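Local coordinates for aldehyde dehydrogenase (PDB 5MYP), which probably oxidises aldehydes to carboxylic acids with NAD+ as cofactor, at residues M240-W249 and L275-M286. Numbering follows the deposited sequence.
Sequences MKVVAERIMW and LVDALAEARKAM
Ala244 and Ala278 meet methyl to methyl where segments 240-249 and 275-286 pass each other. Their CB atoms are 3.5 Å apart, tighter than usual carbon contact. The small residues Ala244, Ala278 and Ala282 let the segment axes approach to 8.2 Å at a crossing angle of -58°. Ala282 sets its methyl against the backbone of Ala244 and Glu245 and against CB of Met248.

The larger apolar side chains pack around these alanines. Met248 is a knob in a hole formed by Leu279, Ala282, Arg283 and Met286. Its CG stands anti to the backbone N (chi1 -175°). Bends at chi2 and chi3 lay SD 4.0 Å from CB of Arg283 and turn CE toward Leu279, 3.7 Å from its carbonyl O. Leu279 CD2 touches the backbone of Ala244, 3.6 Å from its O, and also CG2 of Ile247. At the start of helix 240-252, the side chains of Met240 and Leu275 cross at about a right angle, with Met240 SD 3.8 Å from Leu275 CD1. Farther along, the extended chain of Met286 brings CE to 3.1 Å from the backbone O of Glu245 and also against CB of Trp249.

Lys241 NZ bonds OE2 of Glu245 at 3.1 Å, a salt bridge one turn apart. Arg283 lends its aliphatic part to Met248, while its guanidinium forms a salt bridge with Glu339.

Helix 240-252 connects parallel neighbouring strands 229-232 and 264-268, a beta-alpha-beta crossover, probably in the catalytic domain. Helix 272-287 follows. Leu275 touches strand 264-268; Met248 and Leu279 touch strand 346-353. Phe474 of the second subunit meets Trp249 edge-to-face and packs on Met286, placing the pair at the dimer interface.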
ATOM      1  N   MET A 240       1.936 -19.410  35.470  1.00 23.99           N
ATOM      2  CA  MET A 240       1.608 -18.022  35.816  1.00 23.87           C
ATOM      3  C   MET A 240       2.839 -17.151  36.089  1.00 23.61           C
ATOM      4  O   MET A 240       2.806 -15.948  35.831  1.00 23.21           O
ATOM      5  CB  MET A 240       0.637 -17.978  37.008  1.00 24.21           C
ATOM      6  CG  MET A 240      -0.069 -16.643  37.231  1.00 24.44           C
ATOM      7  SD  MET A 240      -1.035 -16.050  35.826  1.00 24.38           S
ATOM      8  CE  MET A 240      -2.279 -17.324  35.636  1.00 24.59           C
ATOM      9  N   LYS A 241       3.920 -17.753  36.588  1.00 23.38           N
ATOM     10  CA  LYS A 241       5.175 -17.021  36.797  1.00 23.23           C
ATOM     11  C   LYS A 241       5.790 -16.562  35.472  1.00 22.17           C
ATOM     12  O   LYS A 241       6.225 -15.414  35.357  1.00 21.82           O
ATOM     13  CB  LYS A 241       6.189 -17.863  37.579  1.00 24.29           C
ATOM     14  CG  LYS A 241       7.336 -17.046  38.153  1.00 25.31           C
ATOM     15  CD  LYS A 241       8.155 -17.827  39.178  1.00 26.29           C
ATOM     16  CE  LYS A 241       9.360 -18.502  38.551  1.00 26.90           C
ATOM     17  NZ  LYS A 241      10.502 -17.560  38.389  1.00 27.72           N
ATOM     18  N   VAL A 242       5.813 -17.454  34.483  1.00 21.01           N
ATOM     19  CA  VAL A 242       6.347 -17.133  33.153  1.00 20.39           C
ATOM     20  C   VAL A 242       5.422 -16.146  32.415  1.00 19.61           C
ATOM     21  O   VAL A 242       5.908 -15.238  31.734  1.00 19.72           O
ATOM     22  CB  VAL A 242       6.583 -18.403  32.297  1.00 20.34           C
ATOM     23  CG1 VAL A 242       7.008 -18.040  30.874  1.00 20.43           C
ATOM     24  CG2 VAL A 242       7.628 -19.296  32.953  1.00 20.46           C
ATOM     25  N   VAL A 243       4.109 -16.333  32.562  1.00 18.78           N
ATOM     26  CA  VAL A 243       3.111 -15.400  32.017  1.00 18.67           C
ATOM     27  C   VAL A 243       3.393 -13.984  32.525  1.00 18.18           C
ATOM     28  O   VAL A 243       3.496 -13.046  31.734  1.00 18.03           O
ATOM     29  CB  VAL A 243       1.658 -15.813  32.392  1.00 18.62           C
ATOM     30  CG1 VAL A 243       0.651 -14.710  32.061  1.00 18.71           C
ATOM     31  CG2 VAL A 243       1.258 -17.108  31.692  1.00 18.64           C
ATOM     32  N   ALA A 244       3.539 -13.854  33.842  1.00 17.65           N
ATOM     33  CA  ALA A 244       3.748 -12.555  34.489  1.00 17.74           C
ATOM     34  C   ALA A 244       5.105 -11.938  34.153  1.00 17.84           C
ATOM     35  O   ALA A 244       5.207 -10.721  33.976  1.00 17.19           O
ATOM     36  CB  ALA A 244       3.587 -12.686  35.997  1.00 17.95           C
ATOM     37  N   GLU A 245       6.140 -12.773  34.079  1.00 17.75           N
ATOM     38  CA  GLU A 245       7.480 -12.305  33.720  1.00 18.08           C
ATOM     39  C   GLU A 245       7.534 -11.727  32.305  1.00 17.38           C
ATOM     40  O   GLU A 245       8.148 -10.683  32.085  1.00 16.70           O
ATOM     41  CB  GLU A 245       8.514 -13.423  33.889  1.00 19.14           C
ATOM     42  CG  GLU A 245       8.890 -13.659  35.350  1.00 20.15           C
ATOM     43  CD  GLU A 245       9.676 -14.939  35.588  1.00 21.37           C
ATOM     44  OE1 GLU A 245       9.676 -15.843  34.721  1.00 22.64           O
ATOM     45  OE2 GLU A 245      10.295 -15.041  36.669  1.00 22.45           O
ATOM     46  N   ARG A 246       6.870 -12.392  31.361  1.00 16.78           N
ATOM     47  CA  ARG A 246       6.838 -11.925  29.973  1.00 16.57           C
ATOM     48  C   ARG A 246       6.045 -10.622  29.828  1.00 16.13           C
ATOM     49  O   ARG A 246       6.517  -9.684  29.182  1.00 15.47           O
ATOM     50  CB  ARG A 246       6.308 -13.019  29.045  1.00 16.70           C
ATOM     51  CG  ARG A 246       7.307 -14.157  28.901  1.00 16.95           C
ATOM     52  CD  ARG A 246       6.768 -15.366  28.161  1.00 17.15           C
ATOM     53  NE  ARG A 246       7.786 -16.421  28.109  1.00 17.32           N
ATOM     54  CZ  ARG A 246       7.688 -17.563  27.429  1.00 17.62           C
ATOM     55  NH1 ARG A 246       6.609 -17.847  26.703  1.00 17.45           N
ATOM     56  NH2 ARG A 246       8.691 -18.441  27.477  1.00 18.03           N
ATOM     57  N   ILE A 247       4.868 -10.562  30.455  1.00 15.71           N
ATOM     58  CA  ILE A 247       4.035  -9.349  30.431  1.00 15.84           C
ATOM     59  C   ILE A 247       4.775  -8.178  31.087  1.00 15.98           C
ATOM     60  O   ILE A 247       4.843  -7.089  30.515  1.00 16.03           O
ATOM     61  CB  ILE A 247       2.663  -9.566  31.124  1.00 15.61           C
ATOM     62  CG1 ILE A 247       1.812 -10.552  30.318  1.00 15.54           C
ATOM     63  CG2 ILE A 247       1.904  -8.243  31.282  1.00 15.74           C
ATOM     64  CD1 ILE A 247       0.618 -11.119  31.062  1.00 15.64           C
ATOM     65  N   MET A 248       5.333  -8.414  32.275  1.00 16.22           N
ATOM     66  CA  MET A 248       6.010  -7.364  33.036  1.00 16.42           C
ATOM     67  C   MET A 248       7.269  -6.866  32.324  1.00 16.32           C
ATOM     68  O   MET A 248       7.540  -5.666  32.327  1.00 15.84           O
ATOM     69  CB  MET A 248       6.335  -7.850  34.458  1.00 16.61           C
ATOM     70  CG  MET A 248       6.933  -6.810  35.397  1.00 16.91           C
ATOM     71  SD  MET A 248       6.042  -5.239  35.517  1.00 17.24           S
ATOM     72  CE  MET A 248       4.435  -5.798  36.065  1.00 17.16           C
ATOM     73  N   TRP A 249       8.023  -7.777  31.707  1.00 16.60           N
ATOM     74  CA  TRP A 249       9.186  -7.385  30.897  1.00 16.82           C
ATOM     75  C   TRP A 249       8.779  -6.434  29.765  1.00 16.54           C
ATOM     76  O   TRP A 249       9.392  -5.385  29.584  1.00 16.27           O
ATOM     77  CB  TRP A 249       9.915  -8.607  30.313  1.00 17.15           C
ATOM     78  CG  TRP A 249      10.892  -8.220  29.239  1.00 17.38           C
ATOM     79  CD1 TRP A 249      12.116  -7.646  29.413  1.00 17.65           C
ATOM     80  CD2 TRP A 249      10.699  -8.333  27.826  1.00 17.63           C
ATOM     81  NE1 TRP A 249      12.708  -7.408  28.196  1.00 17.73           N
ATOM     82  CE2 TRP A 249      11.858  -7.819  27.204  1.00 17.69           C
ATOM     83  CE3 TRP A 249       9.660  -8.818  27.024  1.00 17.68           C
ATOM     84  CZ2 TRP A 249      12.009  -7.785  25.815  1.00 17.68           C
ATOM     85  CZ3 TRP A 249       9.810  -8.780  25.642  1.00 17.72           C
ATOM     86  CH2 TRP A 249      10.978  -8.271  25.053  1.00 17.62           C
ATOM     87  N   LEU A 275      -2.703 -13.760  38.893  1.00 17.94           N
ATOM     88  CA  LEU A 275      -1.979 -12.976  37.889  1.00 18.03           C
ATOM     89  C   LEU A 275      -1.387 -11.707  38.493  1.00 17.95           C
ATOM     90  O   LEU A 275      -0.208 -11.421  38.298  1.00 17.48           O
ATOM     91  CB  LEU A 275      -2.883 -12.609  36.705  1.00 18.19           C
ATOM     92  CG  LEU A 275      -2.276 -11.726  35.606  1.00 18.13           C
ATOM     93  CD1 LEU A 275      -1.012 -12.339  35.023  1.00 18.23           C
ATOM     94  CD2 LEU A 275      -3.301 -11.467  34.518  1.00 18.25           C
ATOM     95  N   VAL A 276      -2.211 -10.961  39.224  1.00 18.34           N
ATOM     96  CA  VAL A 276      -1.784  -9.691  39.825  1.00 18.62           C
ATOM     97  C   VAL A 276      -0.637  -9.922  40.816  1.00 18.86           C
ATOM     98  O   VAL A 276       0.346  -9.185  40.806  1.00 18.58           O
ATOM     99  CB  VAL A 276      -2.972  -8.943  40.476  1.00 18.57           C
ATOM    100  CG1 VAL A 276      -2.504  -7.775  41.333  1.00 18.67           C
ATOM    101  CG2 VAL A 276      -3.940  -8.457  39.399  1.00 18.73           C
ATOM    102  N   ASP A 277      -0.762 -10.952  41.651  1.00 19.33           N
ATOM    103  CA  ASP A 277       0.313 -11.337  42.574  1.00 19.55           C
ATOM    104  C   ASP A 277       1.592 -11.727  41.831  1.00 19.07           C
ATOM    105  O   ASP A 277       2.683 -11.316  42.225  1.00 18.54           O
ATOM    106  CB  ASP A 277      -0.124 -12.494  43.483  1.00 20.24           C
ATOM    107  CG  ASP A 277      -1.159 -12.075  44.528  1.00 21.01           C
ATOM    108  OD1 ASP A 277      -1.554 -10.888  44.584  1.00 21.18           O
ATOM    109  OD2 ASP A 277      -1.579 -12.952  45.311  1.00 21.65           O
ATOM    110  N   ALA A 278       1.453 -12.508  40.759  1.00 18.51           N
ATOM    111  CA  ALA A 278       2.598 -12.916  39.939  1.00 18.53           C
ATOM    112  C   ALA A 278       3.275 -11.724  39.256  1.00 18.16           C
ATOM    113  O   ALA A 278       4.503 -11.651  39.210  1.00 18.08           O
ATOM    114  CB  ALA A 278       2.180 -13.954  38.906  1.00 18.62           C
ATOM    115  N   LEU A 279       2.475 -10.796  38.733  1.00 18.24           N
ATOM    116  CA  LEU A 279       3.002  -9.544  38.157  1.00 18.24           C
ATOM    117  C   LEU A 279       3.776  -8.718  39.188  1.00 18.21           C
ATOM    118  O   LEU A 279       4.828  -8.158  38.871  1.00 17.90           O
ATOM    119  CB  LEU A 279       1.874  -8.701  37.538  1.00 18.37           C
ATOM    120  CG  LEU A 279       1.272  -9.217  36.222  1.00 18.57           C
ATOM    121  CD1 LEU A 279      -0.036  -8.512  35.895  1.00 18.64           C
ATOM    122  CD2 LEU A 279       2.256  -9.056  35.073  1.00 18.76           C
ATOM    123  N   ALA A 280       3.254  -8.654  40.413  1.00 18.41           N
ATOM    124  CA  ALA A 280       3.934  -7.964  41.517  1.00 18.72           C
ATOM    125  C   ALA A 280       5.296  -8.587  41.815  1.00 18.97           C
ATOM    126  O   ALA A 280       6.279  -7.869  41.974  1.00 19.05           O
ATOM    127  CB  ALA A 280       3.072  -7.964  42.776  1.00 18.88           C
ATOM    128  N   GLU A 281       5.349  -9.917  41.872  1.00 19.34           N
ATOM    129  CA  GLU A 281       6.613 -10.628  42.101  1.00 19.77           C
ATOM    130  C   GLU A 281       7.612 -10.409  40.970  1.00 18.96           C
ATOM    131  O   GLU A 281       8.790 -10.164  41.233  1.00 18.47           O
ATOM    132  CB  GLU A 281       6.383 -12.134  42.321  1.00 20.86           C
ATOM    133  CG  GLU A 281       5.671 -12.484  43.624  1.00 22.35           C
ATOM    134  CD  GLU A 281       6.360 -11.913  44.856  1.00 23.78           C
ATOM    135  OE1 GLU A 281       7.592 -12.091  44.989  1.00 25.58           O
ATOM    136  OE2 GLU A 281       5.672 -11.276  45.687  1.00 25.19           O
ATOM    137  N   ALA A 282       7.138 -10.486  39.724  1.00 18.35           N
ATOM    138  CA  ALA A 282       7.979 -10.214  38.553  1.00 17.91           C
ATOM    139  C   ALA A 282       8.567  -8.799  38.584  1.00 17.78           C
ATOM    140  O   ALA A 282       9.751  -8.611  38.293  1.00 17.50           O
ATOM    141  CB  ALA A 282       7.191 -10.430  37.268  1.00 17.86           C
ATOM    142  N   ARG A 283       7.738  -7.820  38.953  1.00 17.76           N
ATOM    143  CA  ARG A 283       8.169  -6.419  39.052  1.00 18.07           C
ATOM    144  C   ARG A 283       9.298  -6.224  40.070  1.00 18.93           C
ATOM    145  O   ARG A 283      10.288  -5.548  39.774  1.00 18.63           O
ATOM    146  CB  ARG A 283       6.990  -5.514  39.415  1.00 17.49           C
ATOM    147  CG  ARG A 283       7.259  -4.029  39.236  1.00 17.33           C
ATOM    148  CD  ARG A 283       6.087  -3.194  39.730  1.00 17.20           C
ATOM    149  NE  ARG A 283       6.087  -3.063  41.194  1.00 16.80           N
ATOM    150  CZ  ARG A 283       6.029  -1.921  41.888  1.00 16.66           C
ATOM    151  NH1 ARG A 283       6.054  -1.968  43.218  1.00 16.63           N
ATOM    152  NH2 ARG A 283       5.930  -0.734  41.291  1.00 16.45           N
ATOM    153  N   LYS A 284       9.132  -6.804  41.261  1.00 20.10           N
ATOM    154  CA  LYS A 284      10.159  -6.754  42.317  1.00 21.55           C
ATOM    155  C   LYS A 284      11.469  -7.372  41.849  1.00 21.16           C
ATOM    156  O   LYS A 284      12.536  -6.792  42.054  1.00 21.31           O
ATOM    157  CB  LYS A 284       9.695  -7.490  43.584  1.00 22.93           C
ATOM    158  CG  LYS A 284       8.579  -6.798  44.349  1.00 24.26           C
ATOM    159  CD  LYS A 284       8.073  -7.654  45.508  1.00 25.30           C
ATOM    160  CE  LYS A 284       6.603  -7.396  45.811  1.00 26.06           C
ATOM    161  NZ  LYS A 284       6.309  -5.964  46.093  1.00 26.97           N
ATOM    162  N   ALA A 285      11.373  -8.546  41.228  1.00 20.90           N
ATOM    163  CA  ALA A 285      12.537  -9.254  40.692  1.00 21.09           C
ATOM    164  C   ALA A 285      13.309  -8.429  39.656  1.00 21.20           C
ATOM    165  O   ALA A 285      14.536  -8.329  39.737  1.00 21.13           O
ATOM    166  CB  ALA A 285      12.110 -10.583  40.087  1.00 20.97           C
ATOM    167  N   MET A 286      12.594  -7.817  38.714  1.00 20.92           N
ATOM    168  CA  MET A 286      13.231  -7.082  37.612  1.00 21.34           C
ATOM    169  C   MET A 286      13.796  -5.713  38.005  1.00 21.63           C
ATOM    170  O   MET A 286      14.845  -5.317  37.502  1.00 21.35           O
ATOM    171  CB  MET A 286      12.261  -6.934  36.435  1.00 21.39           C
ATOM    172  CG  MET A 286      11.960  -8.257  35.760  1.00 21.30           C
ATOM    173  SD  MET A 286      10.799  -8.120  34.384  1.00 21.43           S
ATOM    174  CE  MET A 286      10.337  -9.836  34.180  1.00 21.38           C
TER